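Local coordinates for protein octenoyl-coa reductase/carboxylase (Streptomyces sp., PDB 4A0S) that catalyses the NADPH-dependent reductive carboxylation of 2-octenoyl-CoA, giving an extender unit for polyketide biosynthesis in the cinnabaramide pathway, at residues 344-347 / 348-351; 78-81 / 82-85; 122-125 / 126-130; 146-149 / 150-153; 371-374 / 375-378. All coordinates share one frame; numbering follows the deposited sequence.

Contact 1: residues 344-347 / 348-351; sequences TFDN and RYLW. With CO8 (octanoyl-coenzyme A), chain L.
Asp346 swings its carboxylate away from its own N (chi1 -173°), toward the start of helix 347-352, where Arg348, its chain bent at chi3 (-46°), folds the guanidinium back to meet it. The two flat groups lie edge to edge, their planes only 6° apart. The arginine grips side-on: Arg348 NE reaches Asp346 OD1 at 3.0 Å and Arg348 NH2 reaches Asp346 OD2 at 2.6 Å, both nearly straight and each on a syn lone pair. On its anti side the same Asp346 OD1 accepts from Arg348 N at 3.0 Å, so one oxygen serves the N-cap and the salt bridge together. Held flat in this way, the guanidinium has CDP of the octanoyl-CoA over the centre of one face, and Arg348 NH1 adds a weak bond to O9P of the ligand. Tyr349 has the same methyl over its ring face, offset toward the rim, while Tyr349 OH donates to CO8 O4A at 3.0 Å. Trp351 turns a ring edge to the thioester sulfur, with Trp351 CZ2 3.8 Å from CO8 S1P. The Asn347 amide looks across the interface, where ND2 donates to Ser337 and Thr334 of the second subunit; Asn347 OD1 is buried against Leu350 CB (3.3 Å) with no polar partner. Phe345 and Thr344 pair as a strand with that subunit, and His91 of the second subunit also bonds the ligand. An N-capped helix after an intersubunit strand thus forms part of a coenzyme A pocket at a subunit boundary.

Contact 2: residues 78-81 / 82-85; sequences TVWS and AMFE. With NAP (NADP nicotinamide-adenine-dinucleotide phosphate), chain F.
The Trp80 indole and the Glu85 carboxylate meet obliquely, their planes 17° apart, with Glu85 OE1 4.0 Å from Trp80 CZ3. Met83 SD also comes at the six-membered ring obliquely, 5.3 Å from its centroid, in a Met-aromatic contact. At the edge of the indole, near its plane, lies the NADP ribose: Trp80 NE1 donates to NAP O2D at 2.8 Å. The Phe84 ring, by contrast, has Ser81 O over one face, offset toward the rim. Met83, its chain bent at chi3 (59°), lays SD beside Val79 CG1 at 3.7 Å, the two side chains running the same way. The helix 76-82 ends here in a Schellman motif: Phe84 has positive phi, Glu85 N bonds back to Trp80 O at 2.9 Å, and inside that bond Phe84 N reaches Ser81 O at 2.9 Å. Glu85 OE2 pairs with Lys44 in a salt bridge; OE1 is the oxygen nearer the indole. Tyr76, one turn back in the same helix, meets the indole with ring planes at about 50°, and bound octanoyl-CoA touches it too. Replacing Trp80 by an alanine would probably leave the ribose hydroxyl O2D without its indole donor and open a gap beside Met83 and Glu85. The chemistry is thus divided: a single N-H is donated to the ribose hydroxyl, while the Met83 sulfur and the Lys44-paired Glu85 carboxylate flank the six-membered ring.

Contact 3: residues 122-125 / 126-130; sequences VRTG and IGVRR
Val128 folds back over Thr124 and Gly125. Its CB sits 3.4 Å from Gly125 O and 3.7 Å from Thr124 CB. CG1, set opposite the backbone N (chi1 173°), passes on to the threonine. CG2 turns the other way, with Val128 CG2 3.6 Å from Gly125 N. One branch therefore lies on the last strand residue, Thr124, the other on Gly125, the first residue of the turn. Outside the turn the same side chain touches Val65 and Ala181, and Gln147 of the third subunit. A smaller glycine in its place would probably uncover Thr124 and leave a gap between the turn and Val65. The backbone here is a type I beta turn from Gly125 to Val128, closed by Val128 N to Gly125 O at 2.9 Å (161°). It reverses the chain after strand 117-124 in the GroES-like domain. One water spans the mouth of the turn: it accepts from Thr124 OG1 and donates to Gly125 O and to Val128 O, the latter at 2.9 Å. Thr124 holds OG1 between its backbone N and carbonyl carbon (chi1 66°), which turns the hydroxyl toward that water, while CB, more than CG2, meets the valine. Further back, Val122 and Arg123 both face Leu66 in a classic beta bulge, and Arg123 NH1 bonds Val122 O at 2.8 Å. Beyond the turn, Arg129 and Arg130 form salt bridges with Asp145 of the third subunit.

Contact 4: residues 146-149 / 150-153; sequences EQEP and ATHG
Pro149 O takes the backbone N-H of His152 at 2.8 Å. This is one of three successive i to i+3 bonds that wind residues 148-153 into consecutive 3-10-like turns inside the long loop between strands 142-143 and 162-163: Thr151 N reaches Glu148 O weakly at 3.2 Å, and Gly153 N reaches Ala150 O at 2.9 Å. Phi and psi are helical from Ala150 on, yet the bonds of a regular alpha-helix are missing. These turns send the His152 side chain back over the incoming chain. The first torsion of His152 (chi1 -67°) sets CG opposite its own carbonyl carbon, and the imidazole presents an edge to the backbone: Glu146 O lies near the ring plane at NE2, in a hydrogen bond whose very short modelled length is doubtful, and Glu148 O is 3.5 Å from His152 CD2 at the edge of the ring. The ring also meets His365 of the third subunit edge-to-face. The Glu148 carboxylate goes on to accept from the backbone N atoms of Thr159 and Glu160, two donors that probably favour its charged form. Glu148 crosses Thr151 at about a right angle. Thr151 OG1 bonds Asp145 O, and this same Thr151 OG1 lies 3.6 Å from Glu148 CB.

Contact 5: residues 371-374 / 375-378; sequences TNRL and FESG
Backbone bonds supply the frame in which Thr371 meets Phe375 and Asn372 meets Glu376: Phe375 N to Thr371 O at 3.1 Å, Glu376 N to Asn372 O at 2.8 Å and Ser377 N to Arg373 O at 3.1 Å. Apolar contact comes from Thr371 and Phe375, side by side and pointing the same way. The threonine methyl, anti to the backbone N, lies 3.6 Å from the ring, Thr371 CG2 to Phe375 CE2, while Thr371 O sits at the ring edge, 3.2 Å from Phe375 CD2. Ala203 of helix 200-210 touches both side chains. The polar and charged groups are looser. Asn372 ND2 is 3.6 Å from Glu376 OE2, with amide and carboxylate planes 39° apart, and its hydrogen bond goes instead to Pro186 O. Arg373 and Glu376 carry opposite charges without a salt bridge: Arg373 NE stays 5.3 Å from Glu376 OE1, which rests beside the arginine CG. Glycine geometry governs the exit. Gly378 has positive phi, at which a CB would be jammed against the preceding carbonyl O, and its N bonds Phe375 O at 2.9 Å. A last helical turn, one face packed on helix 200-210, with the chain leaving through a glycine, is how helix 365-376 finishes against helix 232-243 in the Rossmann-type coenzyme-binding part of this dehydrogenase-like reductase.

In the fold
From the N terminus the order is contact 2, contact 3, contact 4, contact 1 and contact 5. Each is local and shut before the next begins, so they run in series without nesting or crossing. Contact 2 ends helix 76-82, contact 3 turns the chain between strands 117-124 and 136-139, and contact 4 coils the loop ahead of strand 162-163. Contact 1 leads strand 342-346 into a helix, and contact 5 ends helix 365-376. Contacts 3 and 4, nearest atoms about 8 Å apart, both touch the third subunit. Contact 1 faces the second subunit; its centre lies about 31 Å from that of contact 2, the other ligand-binding contact.

Contact 1: residues 344-347 / 348-351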
# COMPACT_ATOMS: atom_id res chain seq x y z
N THR A 344 -0.16 -27.00 6.97
CA THR A 344 1.28 -27.18 6.94
C THR A 344 1.79 -26.74 5.59
O THR A 344 1.18 -27.00 4.56
CB THR A 344 1.68 -28.64 7.21
OG1 THR A 344 1.18 -29.01 8.50
CG2 THR A 344 3.21 -28.81 7.18
N PHE A 345 2.91 -26.03 5.63
CA PHE A 345 3.54 -25.55 4.43
C PHE A 345 5.03 -25.46 4.68
O PHE A 345 5.48 -25.40 5.83
CB PHE A 345 2.95 -24.20 4.00
CG PHE A 345 3.35 -23.05 4.89
CD1 PHE A 345 2.64 -22.78 6.05
CD2 PHE A 345 4.45 -22.26 4.57
CE1 PHE A 345 3.02 -21.72 6.90
CE2 PHE A 345 4.83 -21.20 5.40
CZ PHE A 345 4.11 -20.93 6.57
N ASP A 346 5.77 -25.45 3.59
CA ASP A 346 7.20 -25.32 3.63
C ASP A 346 7.51 -23.83 3.58
O ASP A 346 7.25 -23.15 2.58
CB ASP A 346 7.79 -26.07 2.43
CG ASP A 346 9.31 -26.14 2.46
OD1 ASP A 346 9.96 -25.22 2.99
OD2 ASP A 346 9.84 -27.13 1.93
N ASN A 347 8.04 -23.31 4.67
CA ASN A 347 8.27 -21.88 4.79
C ASN A 347 9.38 -21.39 3.89
O ASN A 347 9.45 -20.20 3.59
CB ASN A 347 8.56 -21.48 6.23
CG ASN A 347 8.48 -19.96 6.44
OD1 ASN A 347 7.55 -19.30 5.96
ND2 ASN A 347 9.46 -19.41 7.13
N ARG A 348 10.24 -22.29 3.44
CA ARG A 348 11.27 -21.90 2.50
C ARG A 348 10.65 -21.25 1.27
O ARG A 348 11.13 -20.22 0.80
CB ARG A 348 12.15 -23.08 2.10
CG ARG A 348 13.07 -23.50 3.22
CD ARG A 348 13.78 -24.77 2.87
NE ARG A 348 12.85 -25.76 2.33
CZ ARG A 348 13.21 -26.84 1.65
NH1 ARG A 348 14.50 -27.09 1.42
NH2 ARG A 348 12.29 -27.68 1.18
N TYR A 349 9.57 -21.83 0.77
CA TYR A 349 8.90 -21.25 -0.38
C TYR A 349 8.31 -19.90 -0.04
O TYR A 349 8.25 -19.01 -0.89
CB TYR A 349 7.87 -22.23 -0.96
CG TYR A 349 8.58 -23.43 -1.52
CD1 TYR A 349 9.09 -23.42 -2.81
CD2 TYR A 349 8.80 -24.57 -0.73
CE1 TYR A 349 9.78 -24.52 -3.32
CE2 TYR A 349 9.48 -25.66 -1.23
CZ TYR A 349 9.97 -25.63 -2.53
OH TYR A 349 10.64 -26.72 -3.02
N LEU A 350 7.92 -19.71 1.21
CA LEU A 350 7.34 -18.45 1.59
C LEU A 350 8.38 -17.33 1.69
O LEU A 350 8.26 -16.31 1.02
CB LEU A 350 6.58 -18.57 2.90
CG LEU A 350 5.66 -17.36 3.08
CD1 LEU A 350 4.44 -17.54 2.18
CD2 LEU A 350 5.24 -17.31 4.50
N TRP A 351 9.39 -17.52 2.53
CA TRP A 351 10.34 -16.43 2.76
C TRP A 351 11.37 -16.31 1.64
O TRP A 351 11.68 -15.20 1.22
CB TRP A 351 11.02 -16.55 4.13
CG TRP A 351 12.41 -17.14 4.09
CD1 TRP A 351 13.55 -16.55 3.60
CD2 TRP A 351 12.81 -18.42 4.57
NE1 TRP A 351 14.62 -17.39 3.73
CE2 TRP A 351 14.20 -18.54 4.33
CE3 TRP A 351 12.13 -19.48 5.19
CZ2 TRP A 351 14.92 -19.68 4.69
CZ3 TRP A 351 12.85 -20.60 5.56
CH2 TRP A 351 14.23 -20.70 5.29
N1A CO8 L . 23.55 -33.18 -2.78
C2A CO8 L . 23.47 -32.72 -4.02
N3A CO8 L . 22.36 -32.15 -4.48
C4A CO8 L . 21.27 -32.03 -3.69
C5A CO8 L . 21.32 -32.51 -2.38
C6A CO8 L . 22.50 -33.10 -1.93
N6A CO8 L . 22.60 -33.57 -0.69
N7A CO8 L . 20.14 -32.28 -1.82
C8A CO8 L . 19.37 -31.67 -2.73
N9A CO8 L . 20.05 -31.53 -3.88
C1B CO8 L . 19.54 -30.88 -5.14
C2B CO8 L . 18.48 -31.65 -5.93
O2B CO8 L . 18.74 -31.53 -7.33
C3B CO8 L . 17.17 -30.94 -5.55
O3B CO8 L . 16.25 -30.96 -6.65
P3B CO8 L . 14.82 -31.71 -6.51
O7A CO8 L . 15.19 -33.22 -6.07
O8A CO8 L . 14.08 -31.02 -5.25
O9A CO8 L . 14.04 -31.62 -7.77
C4B CO8 L . 17.62 -29.51 -5.35
O4B CO8 L . 18.92 -29.62 -4.71
C5B CO8 L . 16.58 -28.75 -4.50
O5B CO8 L . 16.84 -27.32 -4.48
P1A CO8 L . 16.38 -26.33 -5.71
O1A CO8 L . 16.68 -24.81 -5.17
O2A CO8 L . 17.09 -26.63 -6.98
O3A CO8 L . 14.76 -26.47 -5.91
P2A CO8 L . 13.66 -25.35 -5.45
O4A CO8 L . 12.26 -26.15 -5.47
O5A CO8 L . 13.61 -24.09 -6.26
O6A CO8 L . 13.93 -25.05 -3.88
CBP CO8 L . 14.33 -23.70 -1.89
CCP CO8 L . 13.85 -23.72 -3.35
CDP CO8 L . 13.38 -24.60 -1.08
CEP CO8 L . 14.25 -22.25 -1.39
CAP CO8 L . 15.79 -24.26 -1.86
OAP CO8 L . 16.60 -23.57 -2.83
C9P CO8 L . 16.44 -24.08 -0.49
O9P CO8 L . 16.11 -24.76 0.49
N8P CO8 L . 17.37 -23.12 -0.48
C7P CO8 L . 18.11 -22.71 0.71
C6P CO8 L . 17.14 -21.94 1.62
C5P CO8 L . 17.59 -22.12 3.06
O5P CO8 L . 17.23 -23.10 3.73
N4P CO8 L . 18.42 -21.18 3.52
C3P CO8 L . 18.84 -20.03 2.71
C2P CO8 L . 19.50 -19.02 3.64
S1P CO8 L . 18.28 -17.98 4.54
C1' CO8 L . 19.43 -16.80 5.02
O1' CO8 L . 20.15 -17.02 6.00
C2' CO8 L . 19.56 -15.66 4.23
C3' CO8 L . 20.46 -14.64 4.54
C4' CO8 L . 20.56 -13.46 3.79
C5' CO8 L . 19.73 -13.39 2.51
C6' CO8 L . 20.16 -12.19 1.66
C7' CO8 L . 19.55 -12.36 0.28
C8' CO8 L . 19.85 -11.14 -0.58

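Contact 2: residues 78-81 / 82-85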
# COMPACT_ATOMS: atom_id res chain seq x y z
N THR A 78 -23.20 -22.04 7.05
CA THR A 78 -24.50 -22.62 7.38
C THR A 78 -24.30 -24.09 7.66
O THR A 78 -24.80 -24.61 8.66
CB THR A 78 -25.51 -22.43 6.22
OG1 THR A 78 -25.45 -21.07 5.76
CG2 THR A 78 -26.95 -22.78 6.68
N VAL A 79 -23.59 -24.76 6.76
CA VAL A 79 -23.16 -26.14 6.94
C VAL A 79 -22.32 -26.33 8.20
O VAL A 79 -22.61 -27.22 8.99
CB VAL A 79 -22.37 -26.66 5.71
CG1 VAL A 79 -21.88 -28.09 5.93
CG2 VAL A 79 -23.21 -26.54 4.44
N TRP A 80 -21.27 -25.52 8.38
CA TRP A 80 -20.46 -25.61 9.59
C TRP A 80 -21.35 -25.49 10.82
O TRP A 80 -21.22 -26.28 11.75
CB TRP A 80 -19.38 -24.52 9.66
CG TRP A 80 -18.33 -24.56 8.61
CD1 TRP A 80 -17.94 -23.52 7.82
CD2 TRP A 80 -17.56 -25.69 8.21
NE1 TRP A 80 -16.95 -23.92 6.96
CE2 TRP A 80 -16.70 -25.25 7.17
CE3 TRP A 80 -17.51 -27.03 8.61
CZ2 TRP A 80 -15.79 -26.11 6.54
CZ3 TRP A 80 -16.60 -27.88 7.99
CH2 TRP A 80 -15.75 -27.41 6.97
N SER A 81 -22.24 -24.49 10.82
CA SER A 81 -23.21 -24.28 11.91
C SER A 81 -24.00 -25.52 12.24
O SER A 81 -24.08 -25.92 13.39
CB SER A 81 -24.27 -23.24 11.52
OG SER A 81 -23.71 -21.97 11.37
N ALA A 82 -24.63 -26.08 11.21
CA ALA A 82 -25.51 -27.23 11.39
C ALA A 82 -24.74 -28.49 11.79
O ALA A 82 -25.33 -29.45 12.28
CB ALA A 82 -26.30 -27.46 10.14
N MET A 83 -23.44 -28.48 11.56
CA MET A 83 -22.55 -29.54 12.03
C MET A 83 -21.98 -29.26 13.41
O MET A 83 -21.27 -30.11 13.97
CB MET A 83 -21.39 -29.72 11.05
CG MET A 83 -21.76 -30.30 9.72
SD MET A 83 -20.37 -30.25 8.58
CE MET A 83 -19.13 -31.19 9.41
N PHE A 84 -22.26 -28.08 13.95
CA PHE A 84 -21.63 -27.58 15.19
C PHE A 84 -20.09 -27.56 15.12
O PHE A 84 -19.39 -27.66 16.14
CB PHE A 84 -22.18 -28.30 16.43
CG PHE A 84 -23.69 -28.35 16.48
CD1 PHE A 84 -24.43 -27.25 16.89
CD2 PHE A 84 -24.37 -29.52 16.11
CE1 PHE A 84 -25.84 -27.29 16.93
CE2 PHE A 84 -25.77 -29.57 16.15
CZ PHE A 84 -26.50 -28.45 16.56
N GLU A 85 -19.58 -27.39 13.91
CA GLU A 85 -18.14 -27.32 13.65
C GLU A 85 -17.65 -25.93 13.22
O GLU A 85 -18.39 -25.16 12.62
CB GLU A 85 -17.75 -28.35 12.61
CG GLU A 85 -17.85 -29.76 13.11
CD GLU A 85 -17.16 -30.73 12.19
OE1 GLU A 85 -16.70 -30.29 11.12
OE2 GLU A 85 -17.07 -31.92 12.54
PA NAP F . -18.67 -24.32 -1.58
O1A NAP F . -19.73 -23.53 -2.43
O2A NAP F . -19.08 -25.68 -1.08
O5B NAP F . -17.44 -24.49 -2.48
C5B NAP F . -16.28 -25.05 -1.89
C4B NAP F . -15.48 -25.68 -3.02
O4B NAP F . -14.29 -26.19 -2.40
C3B NAP F . -16.20 -26.86 -3.69
O3B NAP F . -16.48 -26.45 -5.01
C2B NAP F . -15.14 -27.94 -3.80
O2B NAP F . -14.37 -27.83 -4.99
C1B NAP F . -14.23 -27.67 -2.66
N9A NAP F . -14.77 -28.35 -1.45
C8A NAP F . -16.05 -28.59 -1.12
N7A NAP F . -16.11 -29.20 0.07
C5A NAP F . -14.85 -29.34 0.47
C6A NAP F . -14.30 -29.91 1.59
N6A NAP F . -15.09 -30.42 2.54
N1A NAP F . -12.98 -29.89 1.72
C2A NAP F . -12.20 -29.34 0.79
N3A NAP F . -12.69 -28.81 -0.31
C4A NAP F . -14.01 -28.80 -0.48
O3 NAP F . -18.20 -23.45 -0.32
PN NAP F . -17.73 -21.92 -0.44
O1N NAP F . -19.06 -21.14 -0.15
O2N NAP F . -16.97 -21.60 -1.70
O5D NAP F . -16.82 -21.88 0.87
C5D NAP F . -15.59 -22.59 0.77
C4D NAP F . -14.90 -22.38 2.09
O4D NAP F . -14.76 -20.92 2.26
C3D NAP F . -15.74 -22.84 3.29
O3D NAP F . -14.76 -23.41 4.17
C2D NAP F . -16.32 -21.56 3.85
O2D NAP F . -16.57 -21.67 5.28
C1D NAP F . -15.12 -20.66 3.64
N1N NAP F . -15.64 -19.32 3.47
C2N NAP F . -15.05 -18.33 4.22
C3N NAP F . -15.54 -17.07 4.04
C7N NAP F . -14.92 -16.00 4.85
O7N NAP F . -13.94 -16.22 5.57
N7N NAP F . -15.55 -14.87 4.76
C4N NAP F . -16.58 -16.79 3.15
C5N NAP F . -17.17 -17.78 2.38
C6N NAP F . -16.68 -19.06 2.54
P2B NAP F . -13.52 -29.13 -5.40
O1X NAP F . -13.26 -28.70 -6.95
O2X NAP F . -12.13 -29.19 -4.58
O3X NAP F . -14.52 -30.24 -5.15

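Contact 3: residues 122-125 / 126-130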
# COMPACT_ATOMS: atom_id res chain seq x y z
N VAL A 122 -38.67 -3.90 6.49
CA VAL A 122 -40.01 -3.75 7.06
C VAL A 122 -40.02 -2.84 8.29
O VAL A 122 -41.02 -2.17 8.57
CB VAL A 122 -40.69 -5.12 7.30
CG1 VAL A 122 -40.97 -5.81 5.98
CG2 VAL A 122 -39.83 -6.01 8.18
N ARG A 123 -38.91 -2.79 9.01
CA ARG A 123 -38.77 -1.88 10.14
C ARG A 123 -37.34 -1.43 10.25
O ARG A 123 -36.43 -2.17 9.90
CB ARG A 123 -39.18 -2.55 11.46
CG ARG A 123 -40.66 -2.91 11.57
CD ARG A 123 -41.52 -1.68 11.77
NE ARG A 123 -42.91 -2.04 12.07
CZ ARG A 123 -43.80 -2.45 11.17
NH1 ARG A 123 -43.49 -2.59 9.88
NH2 ARG A 123 -45.02 -2.75 11.59
N THR A 124 -37.14 -0.22 10.75
CA THR A 124 -35.81 0.27 11.02
C THR A 124 -35.79 0.82 12.43
O THR A 124 -36.79 1.42 12.89
CB THR A 124 -35.41 1.42 10.07
OG1 THR A 124 -36.24 2.56 10.33
CG2 THR A 124 -35.56 1.01 8.62
N GLY A 125 -34.67 0.61 13.12
CA GLY A 125 -34.47 1.19 14.43
C GLY A 125 -34.40 2.70 14.32
O GLY A 125 -34.17 3.25 13.23
N ILE A 126 -34.56 3.39 15.45
CA ILE A 126 -34.64 4.85 15.45
C ILE A 126 -33.32 5.50 15.07
O ILE A 126 -33.25 6.70 14.78
CB ILE A 126 -35.11 5.40 16.80
CG1 ILE A 126 -34.16 4.96 17.93
CG2 ILE A 126 -36.56 4.95 17.03
CD1 ILE A 126 -34.23 5.85 19.19
N GLY A 127 -32.26 4.70 15.11
CA GLY A 127 -30.93 5.17 14.73
C GLY A 127 -30.55 4.81 13.32
O GLY A 127 -29.42 5.05 12.90
N VAL A 128 -31.48 4.23 12.57
CA VAL A 128 -31.15 3.83 11.20
C VAL A 128 -31.45 4.99 10.26
O VAL A 128 -32.50 5.62 10.35
CB VAL A 128 -31.93 2.56 10.79
CG1 VAL A 128 -31.73 2.24 9.30
CG2 VAL A 128 -31.49 1.41 11.65
N ARG A 129 -30.49 5.28 9.39
CA ARG A 129 -30.64 6.33 8.41
C ARG A 129 -31.04 5.78 7.07
O ARG A 129 -30.66 4.67 6.70
CB ARG A 129 -29.34 7.10 8.28
CG ARG A 129 -29.09 7.91 9.53
CD ARG A 129 -27.83 8.69 9.47
NE ARG A 129 -26.67 7.86 9.75
CZ ARG A 129 -26.31 7.41 10.96
NH1 ARG A 129 -27.05 7.65 12.04
NH2 ARG A 129 -25.22 6.68 11.07
N ARG A 130 -31.84 6.57 6.36
CA ARG A 130 -32.07 6.44 4.93
C ARG A 130 -32.94 5.26 4.53
O ARG A 130 -33.89 5.44 3.77
CB ARG A 130 -30.75 6.46 4.14
CG ARG A 130 -30.01 7.79 4.24
CD ARG A 130 -28.71 7.72 3.44
NE ARG A 130 -27.72 6.82 4.04
CZ ARG A 130 -26.93 7.13 5.07
NH1 ARG A 130 -27.01 8.33 5.63
NH2 ARG A 130 -26.07 6.24 5.54
O HOH W 1 -35.18 4.80 10.91

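Contact 4: residues 146-149 / 150-153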
# COMPACT_ATOMS: atom_id res chain seq x y z
N GLU A 146 -19.65 -0.35 14.94
CA GLU A 146 -19.21 0.88 14.31
C GLU A 146 -18.62 1.88 15.31
O GLU A 146 -18.06 2.93 14.92
CB GLU A 146 -20.36 1.50 13.52
CG GLU A 146 -20.89 0.61 12.40
CD GLU A 146 -21.84 -0.46 12.89
OE1 GLU A 146 -22.00 -0.63 14.12
OE2 GLU A 146 -22.44 -1.15 12.04
N GLN A 147 -18.70 1.55 16.59
CA GLN A 147 -18.13 2.35 17.68
C GLN A 147 -16.68 2.04 17.92
O GLN A 147 -15.92 2.86 18.45
CB GLN A 147 -18.85 2.07 18.98
CG GLN A 147 -19.87 3.08 19.32
CD GLN A 147 -20.44 2.83 20.69
OE1 GLN A 147 -21.59 2.46 20.82
NE2 GLN A 147 -19.61 3.00 21.73
N GLU A 148 -16.28 0.83 17.56
CA GLU A 148 -14.90 0.37 17.68
C GLU A 148 -14.08 1.17 16.69
O GLU A 148 -14.43 1.23 15.53
CB GLU A 148 -14.76 -1.06 17.22
CG GLU A 148 -15.28 -2.06 18.14
CD GLU A 148 -14.70 -3.38 17.81
OE1 GLU A 148 -13.57 -3.65 18.27
OE2 GLU A 148 -15.35 -4.13 17.05
N PRO A 149 -12.96 1.74 17.14
CA PRO A 149 -12.07 2.45 16.22
C PRO A 149 -11.66 1.61 15.02
O PRO A 149 -11.67 2.12 13.90
CB PRO A 149 -10.88 2.81 17.12
CG PRO A 149 -11.56 3.07 18.45
CD PRO A 149 -12.59 1.97 18.55
N ALA A 150 -11.34 0.33 15.24
CA ALA A 150 -10.79 -0.52 14.18
C ALA A 150 -11.73 -0.56 12.99
O ALA A 150 -11.30 -0.56 11.84
CB ALA A 150 -10.51 -1.93 14.70
N THR A 151 -13.03 -0.52 13.28
CA THR A 151 -14.07 -0.56 12.25
C THR A 151 -13.90 0.57 11.24
O THR A 151 -14.19 0.40 10.07
CB THR A 151 -15.47 -0.45 12.85
OG1 THR A 151 -15.67 -1.53 13.77
CG2 THR A 151 -16.55 -0.50 11.75
N HIS A 152 -13.44 1.72 11.72
CA HIS A 152 -13.28 2.90 10.87
C HIS A 152 -12.01 2.88 10.04
O HIS A 152 -11.78 3.76 9.24
CB HIS A 152 -13.36 4.15 11.74
CG HIS A 152 -14.72 4.36 12.33
ND1 HIS A 152 -15.52 5.41 11.95
CD2 HIS A 152 -15.43 3.63 13.21
CE1 HIS A 152 -16.66 5.34 12.61
NE2 HIS A 152 -16.64 4.26 13.38
N GLY A 153 -11.16 1.88 10.28
CA GLY A 153 -10.01 1.67 9.42
C GLY A 153 -10.34 0.57 8.44
O GLY A 153 -9.90 0.58 7.29

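Contact 5: residues 371-374 / 375-378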
# COMPACT_ATOMS: atom_id res chain seq x y z
N THR A 371 -18.58 -4.57 -4.33
CA THR A 371 -19.07 -5.82 -4.90
C THR A 371 -20.43 -5.59 -5.55
O THR A 371 -20.66 -5.95 -6.70
CB THR A 371 -19.13 -6.91 -3.83
OG1 THR A 371 -17.81 -7.12 -3.32
CG2 THR A 371 -19.67 -8.22 -4.41
N ASN A 372 -21.31 -4.98 -4.79
CA ASN A 372 -22.67 -4.71 -5.24
C ASN A 372 -22.67 -3.88 -6.52
O ASN A 372 -23.46 -4.13 -7.41
CB ASN A 372 -23.46 -3.99 -4.14
CG ASN A 372 -24.95 -4.13 -4.33
OD1 ASN A 372 -25.43 -5.16 -4.81
ND2 ASN A 372 -25.68 -3.12 -3.92
N ARG A 373 -21.75 -2.93 -6.61
CA ARG A 373 -21.63 -2.11 -7.81
C ARG A 373 -21.29 -2.94 -9.03
O ARG A 373 -21.74 -2.63 -10.13
CB ARG A 373 -20.58 -1.03 -7.62
CG ARG A 373 -21.09 0.07 -6.78
CD ARG A 373 -19.96 0.91 -6.31
NE ARG A 373 -20.48 2.09 -5.65
CZ ARG A 373 -19.72 3.08 -5.18
NH1 ARG A 373 -18.40 3.02 -5.26
NH2 ARG A 373 -20.30 4.12 -4.60
N LEU A 374 -20.50 -3.98 -8.84
CA LEU A 374 -20.13 -4.83 -9.95
C LEU A 374 -21.31 -5.70 -10.37
O LEU A 374 -21.43 -6.07 -11.52
CB LEU A 374 -18.94 -5.69 -9.58
CG LEU A 374 -17.64 -4.89 -9.42
CD1 LEU A 374 -16.53 -5.78 -8.89
CD2 LEU A 374 -17.23 -4.24 -10.74
N PHE A 375 -22.17 -6.04 -9.41
CA PHE A 375 -23.40 -6.75 -9.76
C PHE A 375 -24.36 -5.82 -10.47
O PHE A 375 -24.99 -6.20 -11.46
CB PHE A 375 -24.06 -7.35 -8.52
CG PHE A 375 -23.44 -8.62 -8.10
CD1 PHE A 375 -23.85 -9.82 -8.67
CD2 PHE A 375 -22.40 -8.64 -7.19
CE1 PHE A 375 -23.26 -11.02 -8.31
CE2 PHE A 375 -21.79 -9.85 -6.81
CZ PHE A 375 -22.23 -11.03 -7.38
N GLU A 376 -24.41 -4.58 -9.96
CA GLU A 376 -25.32 -3.56 -10.45
C GLU A 376 -25.11 -3.25 -11.93
O GLU A 376 -26.07 -3.01 -12.65
CB GLU A 376 -25.18 -2.28 -9.62
CG GLU A 376 -25.97 -2.32 -8.32
CD GLU A 376 -25.70 -1.10 -7.47
OE1 GLU A 376 -24.68 -0.43 -7.71
OE2 GLU A 376 -26.51 -0.81 -6.57
N SER A 377 -23.85 -3.29 -12.36
CA SER A 377 -23.48 -3.03 -13.75
C SER A 377 -23.58 -4.30 -14.61
O SER A 377 -23.50 -4.23 -15.84
CB SER A 377 -22.04 -2.55 -13.81
OG SER A 377 -21.18 -3.60 -13.42
N GLY A 378 -23.69 -5.45 -13.95
CA GLY A 378 -23.75 -6.72 -14.67
C GLY A 378 -22.36 -7.22 -15.02
O GLY A 378 -22.21 -8.24 -15.68